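Local atomic coordinates of proline dehydrogenase (Bradyrhizobium japonicum USDA 110, PDB entry 3HAZ), a protein that probably oxidises proline to glutamate in two steps, pairing an FAD-dependent proline dehydrogenase with an NAD-dependent 1-pyrroline-5-carboxylate dehydrogenase in one chain. Residues N398-T401 and V402-L406; R38-R41 and T42-L46. All blocks are in the same frame, centred on the assembly; numbering follows the deposited sequence.

Contact 1. Residues N398-T401 and V402-L406. With FAD (flavin-adenine dinucleotide), chain C.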
loop_
_atom_site.group_PDB
_atom_site.type_symbol
_atom_site.label_atom_id
_atom_site.label_comp_id
_atom_site.label_asym_id
_atom_site.label_seq_id
_atom_site.Cartn_x
_atom_site.Cartn_y
_atom_site.Cartn_z
ATOM N N ASN A 398 -23.913 29.583 -21.556
ATOM C CA ASN A 398 -24.103 28.938 -20.261
ATOM C C ASN A 398 -25.372 29.471 -19.579
ATOM O O ASN A 398 -25.464 30.666 -19.302
ATOM C CB ASN A 398 -22.861 29.184 -19.399
ATOM C CG ASN A 398 -22.969 28.578 -18.008
ATOM O OD1 ASN A 398 -24.016 28.636 -17.368
ATOM N ND2 ASN A 398 -21.870 28.007 -17.531
ATOM N N ALA A 399 -26.342 28.588 -19.322
ATOM C CA ALA A 399 -27.646 28.986 -18.752
ATOM C C ALA A 399 -27.553 29.622 -17.363
ATOM O O ALA A 399 -28.292 30.558 -17.043
ATOM C CB ALA A 399 -28.604 27.796 -18.716
ATOM N N LEU A 400 -26.650 29.107 -16.541
ATOM C CA LEU A 400 -26.431 29.658 -15.210
ATOM C C LEU A 400 -25.796 31.049 -15.301
ATOM O O LEU A 400 -26.177 31.969 -14.575
ATOM C CB LEU A 400 -25.541 28.731 -14.383
ATOM C CG LEU A 400 -25.239 29.215 -12.959
ATOM C CD1 LEU A 400 -26.529 29.416 -12.163
ATOM C CD2 LEU A 400 -24.302 28.253 -12.244
ATOM N N THR A 401 -24.825 31.198 -16.197
ATOM C CA THR A 401 -24.186 32.493 -16.395
ATOM C C THR A 401 -25.224 33.515 -16.848
ATOM O O THR A 401 -25.287 34.627 -16.316
ATOM C CB THR A 401 -23.052 32.415 -17.429
ATOM O OG1 THR A 401 -22.147 31.368 -17.064
ATOM C CG2 THR A 401 -22.292 33.731 -17.502
ATOM N N VAL A 402 -26.040 33.128 -17.826
ATOM C CA VAL A 402 -27.083 34.010 -18.328
ATOM C C VAL A 402 -28.043 34.411 -17.211
ATOM O O VAL A 402 -28.295 35.599 -17.006
ATOM C CB VAL A 402 -27.896 33.376 -19.480
ATOM C CG1 VAL A 402 -29.113 34.240 -19.797
ATOM C CG2 VAL A 402 -27.033 33.198 -20.732
ATOM N N ALA A 403 -28.575 33.422 -16.493
ATOM C CA ALA A 403 -29.544 33.682 -15.419
ATOM C C ALA A 403 -28.963 34.590 -14.342
ATOM O O ALA A 403 -29.671 35.410 -13.757
ATOM C CB ALA A 403 -30.021 32.371 -14.792
ATOM N N THR A 404 -27.670 34.429 -14.081
ATOM C CA THR A 404 -27.011 35.171 -13.014
ATOM C C THR A 404 -26.762 36.620 -13.429
ATOM O O THR A 404 -26.937 37.539 -12.628
ATOM C CB THR A 404 -25.696 34.496 -12.591
ATOM O OG1 THR A 404 -25.975 33.175 -12.110
ATOM C CG2 THR A 404 -24.998 35.300 -11.494
ATOM N N VAL A 405 -26.367 36.822 -14.682
ATOM C CA VAL A 405 -26.160 38.177 -15.192
ATOM C C VAL A 405 -27.485 38.929 -15.263
ATOM O O VAL A 405 -27.550 40.120 -14.960
ATOM C CB VAL A 405 -25.460 38.182 -16.575
ATOM C CG1 VAL A 405 -25.485 39.577 -17.185
ATOM C CG2 VAL A 405 -24.027 37.677 -16.445
ATOM N N LEU A 406 -28.544 38.232 -15.660
ATOM C CA LEU A 406 -29.864 38.841 -15.717
ATOM C C LEU A 406 -30.289 39.354 -14.332
ATOM O O LEU A 406 -30.730 40.493 -14.192
ATOM C CB LEU A 406 -30.891 37.851 -16.270
ATOM C CG LEU A 406 -32.301 38.385 -16.526
ATOM C CD1 LEU A 406 -32.278 39.558 -17.507
ATOM C CD2 LEU A 406 -33.194 37.270 -17.043
HETATM P PA FAD C . -18.850 27.562 -20.508
HETATM O O1A FAD C . -18.992 25.950 -20.738
HETATM O O2A FAD C . -19.607 28.034 -19.350
HETATM O O5B FAD C . -17.282 27.915 -20.267
HETATM C C5B FAD C . -16.353 27.445 -21.201
HETATM C C4B FAD C . -14.997 28.125 -20.970
HETATM O O4B FAD C . -14.496 28.346 -19.541
HETATM C C3B FAD C . -13.926 28.231 -21.874
HETATM O O3B FAD C . -14.201 28.591 -23.216
HETATM C C2B FAD C . -12.845 28.921 -21.081
HETATM O O2B FAD C . -12.645 30.300 -21.331
HETATM C C1B FAD C . -13.105 28.557 -19.663
HETATM N N9A FAD C . -12.443 27.381 -19.128
HETATM C C8A FAD C . -12.599 26.053 -19.509
HETATM N N7A FAD C . -11.810 25.290 -18.691
HETATM C C5A FAD C . -11.161 26.164 -17.788
HETATM C C6A FAD C . -10.183 25.925 -16.671
HETATM N N6A FAD C . -9.732 24.575 -16.355
HETATM N N1A FAD C . -9.728 26.934 -15.960
HETATM C C2A FAD C . -10.155 28.248 -16.235
HETATM N N3A FAD C . -11.093 28.478 -17.310
HETATM C C4A FAD C . -11.567 27.424 -18.049
HETATM N N1 FAD C . -13.283 34.346 -26.823
HETATM C C2 FAD C . -12.090 35.008 -26.982
HETATM O O2 FAD C . -10.963 34.542 -26.341
HETATM N N3 FAD C . -12.017 36.151 -27.849
HETATM C C4 FAD C . -13.129 36.583 -28.514
HETATM O O4 FAD C . -13.072 37.736 -29.307
HETATM C C4X FAD C . -14.380 35.895 -28.346
HETATM N N5 FAD C . -15.609 36.361 -29.060
HETATM C C5X FAD C . -16.830 35.666 -28.887
HETATM C C6 FAD C . -18.035 36.121 -29.597
HETATM C C7 FAD C . -19.254 35.428 -29.418
HETATM C C7M FAD C . -20.487 35.895 -30.175
HETATM C C8 FAD C . -19.323 34.255 -28.516
HETATM C C8M FAD C . -20.634 33.479 -28.307
HETATM C C9 FAD C . -18.170 33.823 -27.840
HETATM C C9A FAD C . -16.892 34.533 -28.028
HETATM N N10 FAD C . -15.685 34.088 -27.327
HETATM C C10 FAD C . -14.443 34.803 -27.511
HETATM C "C1'" FAD C . -15.722 33.018 -26.279
HETATM C "C2'" FAD C . -15.434 31.574 -26.764
HETATM O "O2'" FAD C . -15.544 31.503 -28.181
HETATM C "C3'" FAD C . -16.381 30.604 -26.038
HETATM O "O3'" FAD C . -17.678 30.663 -26.621
HETATM C "C4'" FAD C . -16.501 30.902 -24.500
HETATM O "O4'" FAD C . -15.324 31.109 -23.799
HETATM C "C5'" FAD C . -17.429 29.886 -23.782
HETATM O "O5'" FAD C . -17.996 30.403 -22.589
HETATM P P FAD C . -19.493 29.844 -22.145
HETATM O O1P FAD C . -20.019 30.677 -20.799
HETATM O O2P FAD C . -20.422 29.971 -23.274
HETATM O O3P FAD C . -19.335 28.236 -21.904
#
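N398 meets V402 through its backbone: N398 O takes V402 N at 2.9 Å as the first turn of helix 399-409 closes, and the N398 side chain looks both ways, to that helix and to FAD. N398 CB lies 3.5 Å from FAD O2A and equally near FAD O1P, against the pyrophosphate. CG sits anti to the backbone N (chi1 179°), with N398 CG 3.7 Å from FAD O2A, and from there the amide splits its work. OD1 is the N-cap acceptor: T401 N comes to N398 OD1 at 2.9 Å from well above the carbonyl plane, and L400 N adds a weak bond. ND2 turns the other way, and N398 ND2 gives a nearly straight bond of 2.9 Å to FAD O2A. This is the strand-to-helix turn of a beta-alpha-beta unit in the proline dehydrogenase barrel, where the helix start faces the cofactor phosphates and its dipole would probably favour their negative charge. T401 OG1 is bonded to K344, another FAD-binding residue. L400 O is gripped twice by T404, one turn on: T404 N and T404 OG1 reach it from opposite faces of its plane, OG1 at 2.8 Å. T404 OG1 also lies 3.8 Å from L400 CD1.

Contact 2. Residues R38-R41 and T42-L46; sequences RIHR and TATRL
R41 and R45, one helical turn apart, run side by side and point the same way. Their guanidinium planes are only 18° apart, yet they do not stack squarely: R45 CD lies over one face of the R41 group, toward its rim, while R41 NH2 comes within 3.6 Å of R45 NH1. These like charges probably repel mildly, and a salt bridge from R45 NH2 to D434 is likely to offset this. Cutting R45 back to an alanine is likely to cost D434 this salt bridge and strip the R41 guanidinium of the methylene over part of one face. Hydrogen bonding centres on H40 O, which receives T44 N at 2.9 Å and T44 OG1 at 2.8 Å from opposite faces of its plane. With T44 OG1 beside its own backbone N (chi1 -59°), the hydroxyl reaches back down the helix and also comes 3.7 Å from H40 CD2. A43 N bonds to I39 O and R45 N to R41 O, continuing the alpha-helical pattern. From helix 33-50, I39, T42 and A43 pack on helix 399-409, the exposed R38 reaches E407 of the same helix through a salt bridge from NE, and L46 leans on helix 425-434.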
loop_
_atom_site.group_PDB
_atom_site.type_symbol
_atom_site.label_atom_id
_atom_site.label_comp_id
_atom_site.label_asym_id
_atom_site.label_seq_id
_atom_site.Cartn_x
_atom_site.Cartn_y
_atom_site.Cartn_z
ATOM N N ARG A 38 -34.473 33.340 -7.675
ATOM C CA ARG A 38 -34.803 33.783 -9.027
ATOM C C ARG A 38 -33.827 33.173 -10.034
ATOM O O ARG A 38 -34.221 32.707 -11.100
ATOM C CB ARG A 38 -34.794 35.316 -9.126
ATOM C CG ARG A 38 -35.967 35.994 -8.385
ATOM C CD ARG A 38 -36.051 37.493 -8.686
ATOM N NE ARG A 38 -34.971 38.242 -8.048
ATOM C CZ ARG A 38 -35.026 38.716 -6.806
ATOM N NH1 ARG A 38 -36.111 38.519 -6.069
ATOM N NH2 ARG A 38 -33.997 39.385 -6.300
ATOM N N ILE A 39 -32.551 33.175 -9.681
ATOM C CA ILE A 39 -31.527 32.666 -10.577
ATOM C C ILE A 39 -31.762 31.189 -10.847
ATOM O O ILE A 39 -31.706 30.735 -11.996
ATOM C CB ILE A 39 -30.125 32.889 -9.990
ATOM C CG1 ILE A 39 -29.728 34.360 -10.142
ATOM C CG2 ILE A 39 -29.115 32.001 -10.674
ATOM C CD1 ILE A 39 -28.521 34.757 -9.324
ATOM N N HIS A 40 -32.047 30.450 -9.779
ATOM C CA HIS A 40 -32.254 29.013 -9.867
ATOM C C HIS A 40 -33.415 28.697 -10.793
ATOM O O HIS A 40 -33.328 27.793 -11.622
ATOM C CB HIS A 40 -32.514 28.422 -8.480
ATOM C CG HIS A 40 -32.505 26.926 -8.455
ATOM N ND1 HIS A 40 -31.351 26.191 -8.274
ATOM C CD2 HIS A 40 -33.507 26.025 -8.593
ATOM C CE1 HIS A 40 -31.644 24.903 -8.298
ATOM N NE2 HIS A 40 -32.945 24.776 -8.492
ATOM N N ARG A 41 -34.497 29.457 -10.650
ATOM C CA ARG A 41 -35.703 29.251 -11.445
ATOM C C ARG A 41 -35.489 29.563 -12.928
ATOM O O ARG A 41 -35.775 28.728 -13.786
ATOM C CB ARG A 41 -36.856 30.088 -10.892
ATOM C CG ARG A 41 -38.101 30.041 -11.752
ATOM C CD ARG A 41 -39.082 31.132 -11.372
ATOM N NE ARG A 41 -40.019 31.391 -12.461
ATOM C CZ ARG A 41 -41.111 30.673 -12.689
ATOM N NH1 ARG A 41 -41.410 29.648 -11.898
ATOM N NH2 ARG A 41 -41.904 30.980 -13.709
ATOM N N THR A 42 -35.001 30.770 -13.217
ATOM C CA THR A 42 -34.647 31.160 -14.578
ATOM C C THR A 42 -33.735 30.135 -15.249
ATOM O O THR A 42 -33.979 29.720 -16.386
ATOM C CB THR A 42 -33.941 32.538 -14.615
ATOM O OG1 THR A 42 -34.863 33.562 -14.228
ATOM C CG2 THR A 42 -33.426 32.846 -16.018
ATOM N N ALA A 43 -32.684 29.733 -14.543
ATOM C CA ALA A 43 -31.705 28.798 -15.088
ATOM C C ALA A 43 -32.286 27.398 -15.335
ATOM O O ALA A 43 -31.986 26.770 -16.354
ATOM C CB ALA A 43 -30.471 28.727 -14.189
ATOM N N THR A 44 -33.105 26.908 -14.405
ATOM C CA THR A 44 -33.781 25.626 -14.604
ATOM C C THR A 44 -34.665 25.679 -15.856
ATOM O O THR A 44 -34.685 24.747 -16.657
ATOM C CB THR A 44 -34.639 25.225 -13.383
ATOM O OG1 THR A 44 -33.806 25.125 -12.220
ATOM C CG2 THR A 44 -35.329 23.886 -13.623
ATOM N N ARG A 45 -35.387 26.779 -16.028
ATOM C CA ARG A 45 -36.245 26.936 -17.195
ATOM C C ARG A 45 -35.440 26.969 -18.496
ATOM O O ARG A 45 -35.872 26.429 -19.514
ATOM C CB ARG A 45 -37.120 28.183 -17.060
ATOM C CG ARG A 45 -38.186 28.060 -15.966
ATOM C CD ARG A 45 -38.984 29.344 -15.803
ATOM N NE ARG A 45 -39.683 29.737 -17.024
ATOM C CZ ARG A 45 -40.939 29.401 -17.312
ATOM N NH1 ARG A 45 -41.636 28.651 -16.465
ATOM N NH2 ARG A 45 -41.500 29.808 -18.446
ATOM N N LEU A 46 -34.274 27.606 -18.462
ATOM C CA LEU A 46 -33.419 27.666 -19.644
ATOM C C LEU A 46 -32.916 26.269 -20.002
ATOM O O LEU A 46 -32.955 25.866 -21.160
ATOM C CB LEU A 46 -32.245 28.625 -19.425
ATOM C CG LEU A 46 -32.580 30.102 -19.169
ATOM C CD1 LEU A 46 -31.311 30.925 -18.994
ATOM C CD2 LEU A 46 -33.438 30.688 -20.280
#

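In the fold
From the N terminus the chain reaches contact 2 first, in helix 33-50, and contact 1 much later, in helix 399-409, so the two lie in series, neither nested nor crossed. Each closes only helical turns within one continuous run; the long-range tie is between them, their centres about 8 Å apart. T42 CG2 packs 3.7 Å from A403 CB, and I39 CG2 lies 3.6 Å from T404 OG1. Further along, L46 CD1 comes up to A399 O. The N-terminal helix thus covers the outer side of the barrel helix between strands 390-395 and 416-420, whose capped start reaches FAD, and both helices also meet helix 425-434.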